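Local atomic coordinates of PAN2-PAN3 deadenylation complex catalytic subunit pan2 (Neurospora crassa, PDB entry 4CZW), a protein that shortens the poly(A) tails of mRNA as the catalytic exoribonuclease subunit of the PAN2-PAN3 deadenylation complex, here seen as its pseudoprotease and nuclease domains. Residues 109-114 / 498-503; 116-121 / 138-143. One frame throughout, in Å; residues are numbered along the deposited sequence.

Contact 1: residues 109-114 / 498-503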
loop_
_atom_site.group_PDB
_atom_site.type_symbol
_atom_site.label_atom_id
_atom_site.label_comp_id
_atom_site.label_asym_id
_atom_site.label_seq_id
_atom_site.Cartn_x
_atom_site.Cartn_y
_atom_site.Cartn_z
ATOM N N LEU A 109 -3.531 2.208 10.466
ATOM C CA LEU A 109 -4.747 1.406 10.554
ATOM C C LEU A 109 -5.155 1.219 12.009
ATOM O O LEU A 109 -6.337 1.246 12.347
ATOM C CB LEU A 109 -4.542 0.044 9.887
ATOM C CG LEU A 109 -5.694 -0.959 10.000
ATOM C CD1 LEU A 109 -6.867 -0.540 9.128
ATOM C CD2 LEU A 109 -5.229 -2.363 9.645
ATOM N N ASN A 110 -4.155 1.039 12.865
ATOM C CA ASN A 110 -4.373 0.837 14.291
ATOM C C ASN A 110 -4.965 2.073 14.966
ATOM O O ASN A 110 -5.533 1.984 16.055
ATOM C CB ASN A 110 -3.056 0.448 14.968
ATOM C CG ASN A 110 -3.248 -0.020 16.397
ATOM O OD1 ASN A 110 -4.289 -0.574 16.747
ATOM N ND2 ASN A 110 -2.238 0.201 17.231
ATOM N N HIS A 111 -4.834 3.223 14.311
ATOM C CA HIS A 111 -5.338 4.478 14.858
ATOM C C HIS A 111 -6.594 4.951 14.132
ATOM O O HIS A 111 -7.191 5.960 14.504
ATOM C CB HIS A 111 -4.260 5.563 14.791
ATOM C CG HIS A 111 -3.037 5.251 15.596
ATOM N ND1 HIS A 111 -3.054 5.157 16.971
ATOM C CD2 HIS A 111 -1.757 5.020 15.220
ATOM C CE1 HIS A 111 -1.840 4.875 17.406
ATOM N NE2 HIS A 111 -1.033 4.787 16.364
ATOM N N THR A 112 -6.993 4.219 13.095
ATOM C CA THR A 112 -8.176 4.572 12.317
ATOM C C THR A 112 -9.447 4.323 13.128
ATOM O O THR A 112 -9.502 3.398 13.938
ATOM C CB THR A 112 -8.238 3.772 10.995
ATOM O OG1 THR A 112 -6.971 3.846 10.332
ATOM C CG2 THR A 112 -9.318 4.324 10.073
ATOM N N SER A 113 -10.459 5.159 12.917
ATOM C CA SER A 113 -11.728 5.022 13.621
ATOM C C SER A 113 -12.418 3.703 13.285
ATOM O O SER A 113 -12.341 3.224 12.153
ATOM C CB SER A 113 -12.653 6.196 13.289
ATOM O OG SER A 113 -12.935 6.248 11.901
ATOM N N ASN A 114 -13.073 3.122 14.289
ATOM C CA ASN A 114 -13.831 1.878 14.150
ATOM C C ASN A 114 -12.981 0.670 13.754
ATOM O O ASN A 114 -13.518 -0.381 13.407
ATOM C CB ASN A 114 -14.964 2.055 13.134
ATOM C CG ASN A 114 -15.874 3.218 13.474
ATOM O OD1 ASN A 114 -16.156 3.480 14.644
ATOM N ND2 ASN A 114 -16.337 3.925 12.450
ATOM N N ILE A 498 4.669 11.112 18.191
ATOM C CA ILE A 498 4.464 9.674 18.089
ATOM C C ILE A 498 3.318 9.205 18.980
ATOM O O ILE A 498 3.333 9.414 20.193
ATOM C CB ILE A 498 5.748 8.911 18.453
ATOM C CG1 ILE A 498 6.887 9.351 17.531
ATOM C CG2 ILE A 498 5.523 7.410 18.364
ATOM C CD1 ILE A 498 8.229 8.783 17.901
ATOM N N LYS A 499 2.327 8.570 18.363
ATOM C CA LYS A 499 1.147 8.101 19.079
ATOM C C LYS A 499 1.333 6.680 19.605
ATOM O O LYS A 499 0.363 6.001 19.943
ATOM C CB LYS A 499 -0.084 8.171 18.171
ATOM C CG LYS A 499 -0.460 9.584 17.751
ATOM C CD LYS A 499 -0.523 9.724 16.237
ATOM C CE LYS A 499 -1.591 8.823 15.639
ATOM N NZ LYS A 499 -1.688 8.986 14.161
ATOM N N GLU A 500 2.585 6.239 19.671
ATOM C CA GLU A 500 2.907 4.919 20.200
ATOM C C GLU A 500 3.543 5.042 21.581
ATOM O O GLU A 500 3.796 6.148 22.059
ATOM C CB GLU A 500 3.847 4.173 19.250
ATOM C CG GLU A 500 3.409 4.190 17.794
ATOM C CD GLU A 500 2.139 3.399 17.554
ATOM O OE1 GLU A 500 1.975 2.332 18.181
ATOM O OE2 GLU A 500 1.303 3.846 16.741
ATOM N N THR A 501 3.800 3.906 22.220
ATOM C CA THR A 501 4.470 3.898 23.514
ATOM C C THR A 501 5.980 3.779 23.330
ATOM O O THR A 501 6.477 2.765 22.839
ATOM C CB THR A 501 3.971 2.751 24.409
ATOM O OG1 THR A 501 2.587 2.955 24.722
ATOM C CG2 THR A 501 4.771 2.696 25.701
ATOM N N ILE A 502 6.702 4.823 23.725
ATOM C CA ILE A 502 8.151 4.857 23.563
ATOM C C ILE A 502 8.866 4.193 24.735
ATOM O O ILE A 502 8.782 4.657 25.872
ATOM C CB ILE A 502 8.665 6.302 23.415
ATOM C CG1 ILE A 502 7.969 6.997 22.242
ATOM C CG2 ILE A 502 10.174 6.313 23.226
ATOM C CD1 ILE A 502 8.414 8.427 22.026
ATOM N N VAL A 503 9.570 3.103 24.447
ATOM C CA VAL A 503 10.314 2.375 25.467
ATOM C C VAL A 503 11.625 3.084 25.796
ATOM O O VAL A 503 12.004 3.205 26.961
ATOM C CB VAL A 503 10.610 0.929 25.020
ATOM C CG1 VAL A 503 11.453 0.207 26.060
ATOM C CG2 VAL A 503 9.311 0.182 24.768
#
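His111 reaches across to Lys499 and Glu500 and supplies nearly all of the pseudo-UCH side of this small contact, in which 166 Å² of surface is buried. The segments stay well apart, with His111 CA and Lys499 CA 8.5 Å from each other, so the imidazole has to bridge the gap. Its CG lies anti to the carbonyl carbon (chi1 -62°), which carries the ring out from the type I turn of Leu109 to Thr112. The close-packed part is built round that ring. Its NE2 donates to Glu500 OE2 at 2.5 Å, with an angle of 160° at the hydrogen. The acceptor lies close to the ring plane, whereas the carboxylate receives the N-H on its syn side, somewhat out of its own plane, and the two planes are turned 63° apart. Bends at chi2 and chi3 of Lys499 lay its methylene CE over one face of the ring, 3.9 Å from the centroid, as a CH-pi contact. Lys499 CB stands on the same side of the ring, 3.8 Å from His111 CE1, while Glu500 OE2 takes the NE2 edge.

This His-carboxylate bond joins the pseudo-UCH domain, which carries His111, to the exonuclease domain. Segment 498-503 packs there on strand 441-451, the strand of Asp445 and Glu447, which probably help to bind the catalytic divalent metals. Ile498 touches Ile449, and Val503 makes backbone hydrogen bonds with Arg450.

Away from the imidazole the interface is loose. Asn110 points toward the nuclease loop, but Asn110 ND2 stays 4.8 Å from Glu500 OE1, and the residue is exposed to solvent. Lys499 NZ continues past the ring toward Asp78, with which it forms a long, weak ion pair.

Contact 2: residues 116-121 / 138-143; sequences SVSGVL and TMFLFD
Ser118 and Phe140 mark the closest backbone approach, their CA atoms 7.1 Å apart, where the irregular chain of 116-121 passes one side of helix 138-143. The helix segment is held by its own i to i+4 bonds, such as Phe142 N to Thr138 O, while the loop turns at Gly119, whose phi is positive (64°). Ser118 and Val120, on either side of that glycine in the sequence, both point at the helix and meet the same side chain. Phe140 has its CG anti to the backbone N (chi1 -174°), which swings the ring out from the helix toward the loop. Val120 CG2 lies over one face of the ring, and Val120 CG1 packs against Phe140 CB at 3.8 Å. Ser118 instead approaches the CD1-CE1 side obliquely, with OG 3.4 Å from Phe140 CD1. The hydroxyl has its hydrogen-bonding partner in Asn114 O, within the same loop, and meets the ring as a packing contact. Leu81 of helix 81-94 also touches Phe140, and Gly119 O is bound by Asn136 ND2 one turn earlier in helix 130-149. The contact, mostly buried, is the packing of a connecting loop onto the helix it leads into, within the USP-like domain predicted to be catalytically inactive and to act as a scaffold.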
loop_
_atom_site.group_PDB
_atom_site.type_symbol
_atom_site.label_atom_id
_atom_site.label_comp_id
_atom_site.label_asym_id
_atom_site.label_seq_id
_atom_site.Cartn_x
_atom_site.Cartn_y
_atom_site.Cartn_z
ATOM N N SER A 116 -10.947 -0.894 15.809
ATOM C CA SER A 116 -10.934 -1.790 16.957
ATOM C C SER A 116 -12.221 -2.602 17.061
ATOM O O SER A 116 -12.305 -3.547 17.847
ATOM C CB SER A 116 -10.715 -0.996 18.246
ATOM O OG SER A 116 -11.727 -0.020 18.418
ATOM N N VAL A 117 -13.222 -2.233 16.268
ATOM C CA VAL A 117 -14.522 -2.892 16.331
ATOM C C VAL A 117 -14.916 -3.524 14.999
ATOM O O VAL A 117 -15.997 -4.097 14.873
ATOM C CB VAL A 117 -15.627 -1.906 16.759
ATOM C CG1 VAL A 117 -15.249 -1.223 18.064
ATOM C CG2 VAL A 117 -15.870 -0.875 15.670
ATOM N N SER A 118 -14.037 -3.420 14.007
ATOM C CA SER A 118 -14.321 -3.965 12.684
ATOM C C SER A 118 -13.580 -5.276 12.443
ATOM O O SER A 118 -13.651 -5.847 11.355
ATOM C CB SER A 118 -13.956 -2.953 11.597
ATOM O OG SER A 118 -14.701 -1.756 11.745
ATOM N N GLY A 119 -12.868 -5.747 13.463
ATOM C CA GLY A 119 -12.149 -7.004 13.378
ATOM C C GLY A 119 -11.032 -6.994 12.354
ATOM O O GLY A 119 -10.874 -7.941 11.584
ATOM N N VAL A 120 -10.250 -5.919 12.346
ATOM C CA VAL A 120 -9.152 -5.779 11.397
ATOM C C VAL A 120 -7.806 -5.694 12.112
ATOM O O VAL A 120 -6.759 -5.583 11.475
ATOM C CB VAL A 120 -9.333 -4.534 10.507
ATOM C CG1 VAL A 120 -10.616 -4.645 9.701
ATOM C CG2 VAL A 120 -9.338 -3.273 11.355
ATOM N N LEU A 121 -7.842 -5.745 13.440
ATOM C CA LEU A 121 -6.625 -5.715 14.245
ATOM C C LEU A 121 -6.420 -7.060 14.936
ATOM O O LEU A 121 -7.196 -7.438 15.814
ATOM C CB LEU A 121 -6.690 -4.583 15.273
ATOM C CG LEU A 121 -6.948 -3.184 14.707
ATOM C CD1 LEU A 121 -7.074 -2.161 15.826
ATOM C CD2 LEU A 121 -5.852 -2.782 13.731
ATOM N N THR A 138 -10.802 -5.947 3.868
ATOM C CA THR A 138 -11.232 -5.649 2.508
ATOM C C THR A 138 -12.479 -4.771 2.525
ATOM O O THR A 138 -12.590 -3.814 1.758
ATOM C CB THR A 138 -11.523 -6.936 1.711
ATOM O OG1 THR A 138 -10.379 -7.797 1.755
ATOM C CG2 THR A 138 -11.852 -6.607 0.262
HETATM N N MSE A 139 -13.408 -5.098 3.414
HETATM C CA MSE A 139 -14.619 -4.306 3.584
HETATM C C MSE A 139 -14.310 -2.985 4.282
HETATM O O MSE A 139 -14.863 -1.941 3.932
HETATM C CB MSE A 139 -15.669 -5.093 4.372
HETATM C CG MSE A 139 -16.170 -6.339 3.656
HETATM SE SE MSE A 139 -17.533 -7.313 4.657
HETATM C CE MSE A 139 -16.441 -7.973 6.131
ATOM N N PHE A 140 -13.418 -3.038 5.268
ATOM C CA PHE A 140 -13.036 -1.855 6.033
ATOM C C PHE A 140 -12.304 -0.836 5.163
ATOM O O PHE A 140 -12.582 0.361 5.231
ATOM C CB PHE A 140 -12.162 -2.250 7.226
ATOM C CG PHE A 140 -11.849 -1.111 8.156
ATOM C CD1 PHE A 140 -12.773 -0.697 9.100
ATOM C CD2 PHE A 140 -10.625 -0.464 8.094
ATOM C CE1 PHE A 140 -12.487 0.346 9.960
ATOM C CE2 PHE A 140 -10.334 0.581 8.953
ATOM C CZ PHE A 140 -11.265 0.986 9.887
ATOM N N LEU A 141 -11.370 -1.317 4.348
ATOM C CA LEU A 141 -10.585 -0.441 3.484
ATOM C C LEU A 141 -11.436 0.214 2.404
ATOM O O LEU A 141 -11.379 1.429 2.219
ATOM C CB LEU A 141 -9.433 -1.213 2.837
ATOM C CG LEU A 141 -8.155 -1.336 3.668
ATOM C CD1 LEU A 141 -7.077 -2.069 2.889
ATOM C CD2 LEU A 141 -7.671 0.040 4.093
ATOM N N PHE A 142 -12.222 -0.592 1.695
ATOM C CA PHE A 142 -13.077 -0.088 0.624
ATOM C C PHE A 142 -14.042 0.983 1.122
ATOM O O PHE A 142 -14.379 1.914 0.391
ATOM C CB PHE A 142 -13.858 -1.234 -0.022
ATOM C CG PHE A 142 -13.145 -1.876 -1.178
ATOM C CD1 PHE A 142 -11.937 -2.526 -0.991
ATOM C CD2 PHE A 142 -13.688 -1.835 -2.452
ATOM C CE1 PHE A 142 -11.279 -3.117 -2.053
ATOM C CE2 PHE A 142 -13.035 -2.424 -3.517
ATOM C CZ PHE A 142 -11.829 -3.066 -3.317
ATOM N N ASP A 143 -14.479 0.849 2.370
ATOM C CA ASP A 143 -15.373 1.828 2.976
ATOM C C ASP A 143 -14.621 3.101 3.345
ATOM O O ASP A 143 -15.088 4.208 3.080
ATOM C CB ASP A 143 -16.053 1.240 4.214
ATOM C CG ASP A 143 -16.991 2.225 4.887
ATOM O OD1 ASP A 143 -17.578 3.069 4.178
ATOM O OD2 ASP A 143 -17.140 2.155 6.125
#

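How the contacts relate
From the N terminus, the chain leaves helix 103-109 into one long loop that supplies 109-114 to contact 1 and then 116-121 to contact 2. Contact 2 closes first, a short loop of 16 intervening residues ending on helix 130-149. Contact 1 closes only after 383 residues, when the chain has entered the nuclease domain, so the smaller closure lies wholly within the larger and the two do not cross. Their centres are 16 Å apart, yet they meet: Ser113 O and Leu109 CD1 pack on the ring of Phe140. The loop after helix 103-109 thus joins the pseudo-UCH interior to the exonuclease surface.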